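Rhusiopathiae surface protein B (Erysipelothrix rhusiopathiae, PDB 3V10) probably binds collagen as a cell-wall-anchored adhesin, through the collagen-binding region of immunoglobulin-like domains that this construct represents. Local coordinates at residues D59-R64 / K131-P136; S119-A124 / I149-P154; R67-K72 / T91-H96. One frame throughout, in Å; residues are numbered along the deposited sequence.

Contact 1 of 3, residues D59-R64 / K131-P136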
loop_
_atom_site.group_PDB
_atom_site.type_symbol
_atom_site.label_atom_id
_atom_site.label_comp_id
_atom_site.label_asym_id
_atom_site.label_seq_id
_atom_site.Cartn_x
_atom_site.Cartn_y
_atom_site.Cartn_z
ATOM N N ASP A 59 -2.643 -14.142 -17.036
ATOM C CA ASP A 59 -2.398 -13.214 -18.137
ATOM C C ASP A 59 -2.835 -11.768 -17.924
ATOM O O ASP A 59 -2.391 -10.878 -18.652
ATOM C CB ASP A 59 -3.024 -13.760 -19.425
ATOM C CG ASP A 59 -2.129 -14.768 -20.123
ATOM O OD1 ASP A 59 -1.641 -15.698 -19.446
ATOM O OD2 ASP A 59 -1.914 -14.635 -21.349
ATOM N N GLU A 60 -3.685 -11.523 -16.934
ATOM C CA GLU A 60 -4.163 -10.164 -16.674
ATOM C C GLU A 60 -3.815 -9.625 -15.286
ATOM O O GLU A 60 -3.721 -8.413 -15.091
ATOM C CB GLU A 60 -5.683 -10.100 -16.865
ATOM C CG GLU A 60 -6.154 -10.585 -18.228
ATOM C CD GLU A 60 -7.654 -10.454 -18.413
ATOM O OE1 GLU A 60 -8.406 -10.704 -17.444
ATOM O OE2 GLU A 60 -8.079 -10.112 -19.535
ATOM N N VAL A 61 -3.625 -10.521 -14.325
ATOM C CA VAL A 61 -3.312 -10.116 -12.956
ATOM C C VAL A 61 -2.007 -10.732 -12.453
ATOM O O VAL A 61 -1.823 -11.947 -12.496
ATOM C CB VAL A 61 -4.455 -10.523 -11.991
ATOM C CG1 VAL A 61 -4.149 -10.045 -10.570
ATOM C CG2 VAL A 61 -5.763 -9.946 -12.474
ATOM N N SER A 62 -1.099 -9.883 -11.980
ATOM C CA SER A 62 0.178 -10.345 -11.453
ATOM C C SER A 62 0.458 -9.690 -10.110
ATOM O O SER A 62 0.251 -8.490 -9.940
ATOM C CB SER A 62 1.323 -10.015 -12.426
ATOM O OG SER A 62 1.258 -10.816 -13.596
ATOM N N LEU A 63 0.902 -10.491 -9.148
ATOM C CA LEU A 63 1.249 -9.967 -7.835
ATOM C C LEU A 63 2.750 -9.772 -7.841
ATOM O O LEU A 63 3.478 -10.584 -8.411
ATOM C CB LEU A 63 0.861 -10.948 -6.725
ATOM C CG LEU A 63 -0.568 -10.805 -6.196
ATOM C CD1 LEU A 63 -1.556 -11.135 -7.300
ATOM C CD2 LEU A 63 -0.763 -11.736 -5.005
ATOM N N ARG A 64 3.211 -8.691 -7.224
ATOM C CA ARG A 64 4.639 -8.403 -7.181
ATOM C C ARG A 64 5.006 -7.658 -5.904
ATOM O O ARG A 64 4.135 -7.141 -5.194
ATOM C CB ARG A 64 5.047 -7.567 -8.399
ATOM C CG ARG A 64 4.501 -6.143 -8.407
ATOM C CD ARG A 64 5.148 -5.321 -9.512
ATOM N NE ARG A 64 4.904 -3.888 -9.356
ATOM C CZ ARG A 64 3.706 -3.322 -9.446
ATOM N NH1 ARG A 64 3.573 -2.015 -9.289
ATOM N NH2 ARG A 64 2.637 -4.063 -9.693
ATOM N N LYS A 131 -15.293 -9.059 -13.623
ATOM C CA LYS A 131 -14.593 -10.335 -13.714
ATOM C C LYS A 131 -13.923 -10.713 -12.395
ATOM O O LYS A 131 -13.678 -9.856 -11.548
ATOM C CB LYS A 131 -13.549 -10.224 -14.828
ATOM C CG LYS A 131 -12.926 -11.519 -15.306
ATOM C CD LYS A 131 -12.022 -11.215 -16.497
ATOM C CE LYS A 131 -11.387 -12.461 -17.084
ATOM N NZ LYS A 131 -10.621 -12.124 -18.317
ATOM N N ILE A 132 -13.644 -12.004 -12.227
ATOM C CA ILE A 132 -12.985 -12.503 -11.024
ATOM C C ILE A 132 -11.744 -13.293 -11.414
ATOM O O ILE A 132 -11.804 -14.180 -12.262
ATOM C CB ILE A 132 -13.901 -13.440 -10.212
ATOM C CG1 ILE A 132 -15.146 -12.682 -9.753
ATOM C CG2 ILE A 132 -13.145 -13.995 -8.999
ATOM C CD1 ILE A 132 -16.142 -13.553 -9.007
ATOM N N ALA A 133 -10.615 -12.959 -10.797
ATOM C CA ALA A 133 -9.376 -13.663 -11.075
ATOM C C ALA A 133 -9.071 -14.589 -9.911
ATOM O O ALA A 133 -9.056 -14.164 -8.757
ATOM C CB ALA A 133 -8.236 -12.668 -11.272
ATOM N N GLU A 134 -8.847 -15.866 -10.220
ATOM C CA GLU A 134 -8.530 -16.852 -9.202
ATOM C C GLU A 134 -7.046 -17.181 -9.278
ATOM O O GLU A 134 -6.591 -17.784 -10.243
ATOM C CB GLU A 134 -9.344 -18.122 -9.419
ATOM C CG GLU A 134 -10.844 -17.919 -9.299
ATOM C CD GLU A 134 -11.601 -19.229 -9.377
ATOM O OE1 GLU A 134 -11.445 -19.935 -10.394
ATOM O OE2 GLU A 134 -12.341 -19.545 -8.420
ATOM N N LEU A 135 -6.307 -16.791 -8.249
ATOM C CA LEU A 135 -4.871 -17.034 -8.204
ATOM C C LEU A 135 -4.450 -17.870 -7.005
ATOM O O LEU A 135 -3.759 -17.386 -6.110
ATOM C CB LEU A 135 -4.120 -15.703 -8.191
ATOM C CG LEU A 135 -4.253 -14.841 -9.450
ATOM C CD1 LEU A 135 -3.542 -13.517 -9.231
ATOM C CD2 LEU A 135 -3.668 -15.575 -10.648
ATOM N N PRO A 136 -4.861 -19.147 -6.972
ATOM C CA PRO A 136 -4.490 -20.016 -5.852
ATOM C C PRO A 136 -2.974 -20.147 -5.840
ATOM O O PRO A 136 -2.352 -20.195 -6.900
ATOM C CB PRO A 136 -5.218 -21.320 -6.170
ATOM C CG PRO A 136 -5.287 -21.321 -7.654
ATOM C CD PRO A 136 -5.605 -19.893 -8.004
#

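Contact 2 of 3, residues S119-A124 / I149-P154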
loop_
_atom_site.group_PDB
_atom_site.type_symbol
_atom_site.label_atom_id
_atom_site.label_comp_id
_atom_site.label_asym_id
_atom_site.label_seq_id
_atom_site.Cartn_x
_atom_site.Cartn_y
_atom_site.Cartn_z
ATOM N N SER A 119 2.631 -7.569 -0.905
ATOM C CA SER A 119 2.575 -7.552 -2.361
ATOM C C SER A 119 1.496 -6.620 -2.890
ATOM O O SER A 119 0.568 -6.246 -2.173
ATOM C CB SER A 119 2.332 -8.966 -2.903
ATOM O OG SER A 119 1.023 -9.413 -2.595
ATOM N N VAL A 120 1.640 -6.238 -4.151
ATOM C CA VAL A 120 0.682 -5.369 -4.817
ATOM C C VAL A 120 0.336 -6.044 -6.136
ATOM O O VAL A 120 1.161 -6.766 -6.703
ATOM C CB VAL A 120 1.294 -3.965 -5.090
ATOM C CG1 VAL A 120 2.608 -4.101 -5.855
ATOM C CG2 VAL A 120 0.319 -3.114 -5.877
ATOM N N TYR A 121 -0.884 -5.846 -6.622
ATOM C CA TYR A 121 -1.252 -6.463 -7.886
ATOM C C TYR A 121 -1.651 -5.467 -8.956
ATOM O O TYR A 121 -2.185 -4.395 -8.667
ATOM C CB TYR A 121 -2.386 -7.488 -7.709
ATOM C CG TYR A 121 -3.747 -6.918 -7.378
ATOM C CD1 TYR A 121 -4.169 -6.794 -6.057
ATOM C CD2 TYR A 121 -4.630 -6.537 -8.391
ATOM C CE1 TYR A 121 -5.438 -6.312 -5.745
ATOM C CE2 TYR A 121 -5.905 -6.051 -8.092
ATOM C CZ TYR A 121 -6.301 -5.948 -6.765
ATOM O OH TYR A 121 -7.570 -5.520 -6.449
ATOM N N ASP A 122 -1.345 -5.831 -10.196
ATOM C CA ASP A 122 -1.693 -5.034 -11.357
ATOM C C ASP A 122 -2.800 -5.828 -12.029
ATOM O O ASP A 122 -2.832 -7.050 -11.934
ATOM C CB ASP A 122 -0.509 -4.900 -12.320
ATOM C CG ASP A 122 0.613 -4.050 -11.760
ATOM O OD1 ASP A 122 0.326 -2.959 -11.215
ATOM O OD2 ASP A 122 1.785 -4.468 -11.877
ATOM N N ASN A 123 -3.712 -5.136 -12.696
ATOM C CA ASN A 123 -4.817 -5.797 -13.384
ATOM C C ASN A 123 -5.015 -5.099 -14.721
ATOM O O ASN A 123 -5.396 -3.934 -14.768
ATOM C CB ASN A 123 -6.082 -5.721 -12.521
ATOM C CG ASN A 123 -7.357 -5.915 -13.323
ATOM O OD1 ASN A 123 -7.428 -6.749 -14.228
ATOM N ND2 ASN A 123 -8.385 -5.150 -12.974
ATOM N N ALA A 124 -4.742 -5.823 -15.800
ATOM C CA ALA A 124 -4.840 -5.283 -17.155
ATOM C C ALA A 124 -6.229 -5.341 -17.786
ATOM O O ALA A 124 -6.456 -4.746 -18.842
ATOM C CB ALA A 124 -3.840 -5.998 -18.055
ATOM N N ILE A 149 -6.769 -17.272 -3.682
ATOM C CA ILE A 149 -6.749 -15.822 -3.684
ATOM C C ILE A 149 -7.718 -15.439 -4.790
ATOM O O ILE A 149 -7.587 -15.897 -5.932
ATOM C CB ILE A 149 -5.340 -15.258 -4.009
ATOM C CG1 ILE A 149 -4.411 -15.463 -2.809
ATOM C CG2 ILE A 149 -5.443 -13.785 -4.388
ATOM C CD1 ILE A 149 -3.007 -14.900 -3.003
ATOM N N THR A 150 -8.716 -14.639 -4.436
ATOM C CA THR A 150 -9.717 -14.181 -5.387
ATOM C C THR A 150 -9.600 -12.670 -5.515
ATOM O O THR A 150 -9.699 -11.945 -4.522
ATOM C CB THR A 150 -11.146 -14.544 -4.917
ATOM O OG1 THR A 150 -11.424 -13.892 -3.674
ATOM C CG2 THR A 150 -11.266 -16.045 -4.723
ATOM N N ILE A 151 -9.383 -12.205 -6.741
ATOM C CA ILE A 151 -9.224 -10.784 -7.008
ATOM C C ILE A 151 -10.294 -10.275 -7.955
ATOM O O ILE A 151 -10.509 -10.834 -9.028
ATOM C CB ILE A 151 -7.841 -10.485 -7.634
ATOM C CG1 ILE A 151 -6.728 -10.825 -6.638
ATOM C CG2 ILE A 151 -7.760 -9.015 -8.049
ATOM C CD1 ILE A 151 -5.336 -10.727 -7.227
ATOM N N SER A 152 -10.958 -9.202 -7.552
ATOM C CA SER A 152 -12.002 -8.615 -8.370
ATOM C C SER A 152 -11.434 -7.770 -9.498
ATOM O O SER A 152 -10.581 -6.907 -9.279
ATOM C CB SER A 152 -12.922 -7.745 -7.517
ATOM O OG SER A 152 -13.784 -6.985 -8.346
ATOM N N GLN A 153 -11.914 -8.033 -10.707
ATOM C CA GLN A 153 -11.509 -7.282 -11.881
ATOM C C GLN A 153 -12.766 -6.548 -12.316
ATOM O O GLN A 153 -13.554 -7.065 -13.103
ATOM C CB GLN A 153 -11.044 -8.221 -12.988
ATOM C CG GLN A 153 -9.729 -8.907 -12.701
ATOM C CD GLN A 153 -9.366 -9.907 -13.773
ATOM O OE1 GLN A 153 -9.906 -11.014 -13.812
ATOM N NE2 GLN A 153 -8.461 -9.518 -14.665
ATOM N N PRO A 154 -12.969 -5.329 -11.798
ATOM C CA PRO A 154 -14.148 -4.526 -12.133
ATOM C C PRO A 154 -14.294 -4.209 -13.613
ATOM O O PRO A 154 -13.316 -3.930 -14.304
ATOM C CB PRO A 154 -13.958 -3.270 -11.286
ATOM C CG PRO A 154 -12.464 -3.120 -11.265
ATOM C CD PRO A 154 -12.015 -4.542 -10.994
HETATM O O HOH W 1 -9.114 -4.800 -8.491
HETATM O O HOH W 2 -10.684 -4.529 -14.394
#

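Contact 3 of 3, residues R67-K72 / T91-H96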
loop_
_atom_site.group_PDB
_atom_site.type_symbol
_atom_site.label_atom_id
_atom_site.label_comp_id
_atom_site.label_asym_id
_atom_site.label_seq_id
_atom_site.Cartn_x
_atom_site.Cartn_y
_atom_site.Cartn_z
ATOM N N ARG A 67 8.742 -3.312 -3.794
ATOM C CA ARG A 67 10.106 -2.829 -3.980
ATOM C C ARG A 67 10.600 -2.874 -5.426
ATOM O O ARG A 67 10.067 -3.608 -6.261
ATOM C CB ARG A 67 11.064 -3.644 -3.103
ATOM C CG ARG A 67 10.660 -3.773 -1.632
ATOM C CD ARG A 67 10.551 -2.416 -0.952
ATOM N NE ARG A 67 11.785 -1.641 -1.057
ATOM C CZ ARG A 67 12.881 -1.868 -0.338
ATOM N NH1 ARG A 67 12.907 -2.848 0.551
ATOM N NH2 ARG A 67 13.957 -1.113 -0.516
ATOM N N ALA A 68 11.622 -2.073 -5.716
ATOM C CA ALA A 68 12.220 -2.057 -7.049
ATOM C C ALA A 68 12.939 -3.391 -7.231
ATOM O O ALA A 68 13.363 -4.007 -6.249
ATOM C CB ALA A 68 13.219 -0.912 -7.164
ATOM N N MET A 69 13.087 -3.839 -8.477
ATOM C CA MET A 69 13.776 -5.105 -8.745
ATOM C C MET A 69 15.201 -5.000 -8.197
ATOM O O MET A 69 15.857 -3.967 -8.346
ATOM C CB MET A 69 13.792 -5.394 -10.261
ATOM C CG MET A 69 14.522 -6.686 -10.696
ATOM S SD MET A 69 14.288 -7.126 -12.476
ATOM C CE MET A 69 15.489 -6.058 -13.277
ATOM N N GLY A 70 15.664 -6.061 -7.540
ATOM C CA GLY A 70 17.006 -6.060 -6.984
ATOM C C GLY A 70 17.145 -5.439 -5.601
ATOM O O GLY A 70 18.253 -5.343 -5.087
ATOM N N SER A 71 16.040 -5.023 -4.991
ATOM C CA SER A 71 16.104 -4.424 -3.659
ATOM C C SER A 71 16.492 -5.485 -2.632
ATOM O O SER A 71 16.098 -6.641 -2.755
ATOM C CB SER A 71 14.751 -3.806 -3.291
ATOM O OG SER A 71 14.438 -2.730 -4.157
ATOM N N LYS A 72 17.267 -5.090 -1.626
ATOM C CA LYS A 72 17.708 -6.021 -0.589
ATOM C C LYS A 72 17.293 -5.582 0.812
ATOM O O LYS A 72 17.230 -4.388 1.111
ATOM C CB LYS A 72 19.232 -6.173 -0.615
ATOM C CG LYS A 72 19.777 -7.174 -1.622
ATOM C CD LYS A 72 19.656 -6.681 -3.043
ATOM C CE LYS A 72 20.520 -7.522 -3.971
ATOM N NZ LYS A 72 20.436 -7.045 -5.371
ATOM N N THR A 91 15.976 -10.660 -1.194
ATOM C CA THR A 91 16.105 -9.879 -2.414
ATOM C C THR A 91 14.750 -9.893 -3.107
ATOM O O THR A 91 14.193 -10.951 -3.397
ATOM C CB THR A 91 17.176 -10.459 -3.356
ATOM O OG1 THR A 91 18.458 -10.404 -2.714
ATOM C CG2 THR A 91 17.228 -9.647 -4.653
ATOM N N PHE A 92 14.214 -8.704 -3.359
ATOM C CA PHE A 92 12.908 -8.573 -3.996
ATOM C C PHE A 92 13.088 -8.360 -5.495
ATOM O O PHE A 92 13.641 -7.346 -5.924
ATOM C CB PHE A 92 12.154 -7.399 -3.361
ATOM C CG PHE A 92 11.997 -7.526 -1.870
ATOM C CD1 PHE A 92 10.888 -8.162 -1.321
ATOM C CD2 PHE A 92 12.992 -7.070 -1.017
ATOM C CE1 PHE A 92 10.780 -8.342 0.060
ATOM C CE2 PHE A 92 12.890 -7.245 0.360
ATOM C CZ PHE A 92 11.782 -7.885 0.899
ATOM N N ASN A 93 12.618 -9.327 -6.280
ATOM C CA ASN A 93 12.735 -9.281 -7.735
ATOM C C ASN A 93 11.370 -9.406 -8.413
ATOM O O ASN A 93 11.081 -10.415 -9.062
ATOM C CB ASN A 93 13.652 -10.413 -8.211
ATOM C CG ASN A 93 15.075 -10.281 -7.678
ATOM O OD1 ASN A 93 15.697 -11.272 -7.286
ATOM N ND2 ASN A 93 15.597 -9.060 -7.669
ATOM N N GLY A 94 10.535 -8.381 -8.258
ATOM C CA GLY A 94 9.210 -8.402 -8.860
ATOM C C GLY A 94 8.310 -9.439 -8.214
ATOM O O GLY A 94 7.986 -9.349 -7.022
ATOM N N SER A 95 7.905 -10.433 -8.998
ATOM C CA SER A 95 7.046 -11.505 -8.491
ATOM C C SER A 95 7.906 -12.585 -7.836
ATOM O O SER A 95 7.387 -13.540 -7.260
ATOM C CB SER A 95 6.232 -12.127 -9.631
ATOM O OG SER A 95 5.370 -11.173 -10.243
ATOM N N HIS A 96 9.224 -12.427 -7.922
ATOM C CA HIS A 96 10.148 -13.396 -7.341
ATOM C C HIS A 96 10.867 -12.814 -6.129
ATOM O O HIS A 96 11.434 -11.733 -6.212
ATOM C CB HIS A 96 11.200 -13.812 -8.376
ATOM C CG HIS A 96 10.635 -14.500 -9.577
ATOM N ND1 HIS A 96 10.200 -15.809 -9.549
ATOM C CD2 HIS A 96 10.446 -14.069 -10.846
ATOM C CE1 HIS A 96 9.772 -16.153 -10.751
ATOM N NE2 HIS A 96 9.910 -15.115 -11.556
HETATM O O HOH W 3 10.932 -6.195 -6.420
#

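Contact 1 of 3, residues D59-R64 / K131-P136
The carboxylate of Glu60 is met by Lys131 from above its plane, in a salt bridge whose NZ lies 2.8 Å from OE1. The nitrogen stands 38° out of that plane. Glu60 OE2 is farther from Lys131 NZ, at 3.5 Å, so the bridge runs chiefly through one oxygen. The side chains cross at about a right angle. Lys131 leaves the backbone with CG anti to N (chi1 -167°); the chain then runs extended to NZ, with CE 3.5 Å from Glu60 OE1. The amide of Gln153 also donates to Glu60 OE1, giving this oxygen two grips at the partly exposed end of the contact. The segments belong to different sheets of the N-terminal immunoglobulin-like domain, a variant (DEv-IgG) sandwich: strand 61-65 lies beside strand 112-123 in the larger sheet, and strand 131-134 is an outer strand of a three-stranded sheet packed against it. Beyond the charged pair the interface turns apolar. Val61 divides its branches: CG2 rests on Ala133 CB at 3.9 Å, whereas CG1, anti to the backbone N (chi1 -178°), reaches Leu135 CD1 at 3.8 Å. That leucine methyl is shared, for Leu63 CD1 approaches it to 3.7 Å as the two leucines slide past each other in opposite directions. Ile28 and Phe30 of strand 28-35, together with Ser119 and Tyr121, pack on Leu63 from within the larger sheet.

Contact 2 of 3, residues S119-A124 / I149-P154
Across the gap between two sheets, Gln153 donates its side-chain N-H to Asn123: NE2 lies 3.0 Å from OD1, and the bond is nearly straight at 171°. The acceptor sits in the amide plane of Gln153, while the donor stands 40° above the carbonyl plane of Asn123, the two amide planes being steeply inclined. OD1 also accepts from the backbone N of Tyr125, so two donors grip it. The apolar share falls to Tyr121 and Ile151. A CH-pi contact places Ile151 CG2 over the ring face, 3.9 Å from its centroid and 3.5 Å from Tyr121 CE2; Ile151 CD1 lies over the same face toward its CG side, 4.1 Å from Tyr121 CG. Water supplies the third kind of link. At the ring edge and in its plane, one molecule lies 2.7 Å from Tyr121 OH and donates to Ser152 O. Another accepts from Asn123 ND2 at 2.8 Å and lies 2.7 Å from Pro154 O, to which it can donate, though more acceptors are in reach than it has protons. Strands 119-123 and 150-153 thus join the sheets of the immunoglobulin-like sandwich through side chains and water. An aromatic face settled on a branched aliphatic chain gives way to a polar end where Asn123 is partly exposed and Gln153 buried; two donors at OD1 and a water at ND2 would fix the rotation of the Asn123 amide.

Contact 3 of 3, residues R67-K72 / T91-H96
Arg67 lies on Phe92 with its aliphatic root. Its CB meets Phe92 CB at 3.9 Å; CG, anti to the carbonyl carbon (chi1 -51°), stands over one face of the ring, 4.3 Å from the centroid and offset toward the rim, a CH-pi contact. Bends at chi2 and chi3 carry the chain on to the guanidinium, whose plane is inclined 40° to the Phe92 ring. Ser71 CB sits 3.9 Å from the guanidinium plane, over its centre. The backbones pair at the open end of the hairpin, where strand 71-77 begins and strand 85-93 finishes. Phe92 N donates to Ser71 O at 2.9 Å, and Phe92 O receives Gly70 N at 2.9 Å and, weakly, Ser71 N at 3.5 Å. Two residues facing one make a G1 beta bulge, coupled to the type II turn from Ala68 to Ser71. Gly70 holds the positive phi (85°) that suits glycine in both motifs. Ser71 OG braces the turn by donating to Ala68 O at 2.7 Å, an oxygen that Ser71 N also reaches from the same face. A water joins Arg67 O to Gly94 N farther along. The chemistry implies a hairpin end fixed mainly by backbone bonds: the bulge and turn set the course of the chain, and the arginine's CB and CG pack on the ring while its charged end continues over the serine.

All three contacts belong to the same immunoglobulin-like domain, but they hold it in different ways. Contact 1 is buried and contact 2 partly so; their centres lie only 5 Å apart. Both bridge the larger and smaller sheets through side chains: contact 1 joins 61-65 to 131-134 by methyl packing and a salt bridge, contact 2 joins 112-123 to 150-153 by a CH-pi contact, an amide bond and waters. A probable backbone hydrogen bond between Lys131 O and Gln153 N ties the two together. Contact 3, about 19 Å from either centre, is a surface pairing within the larger sheet, where main-chain bonds dominate. Ser95 OG, probably bonded to Leu63 O, connects contact 3 to contact 1.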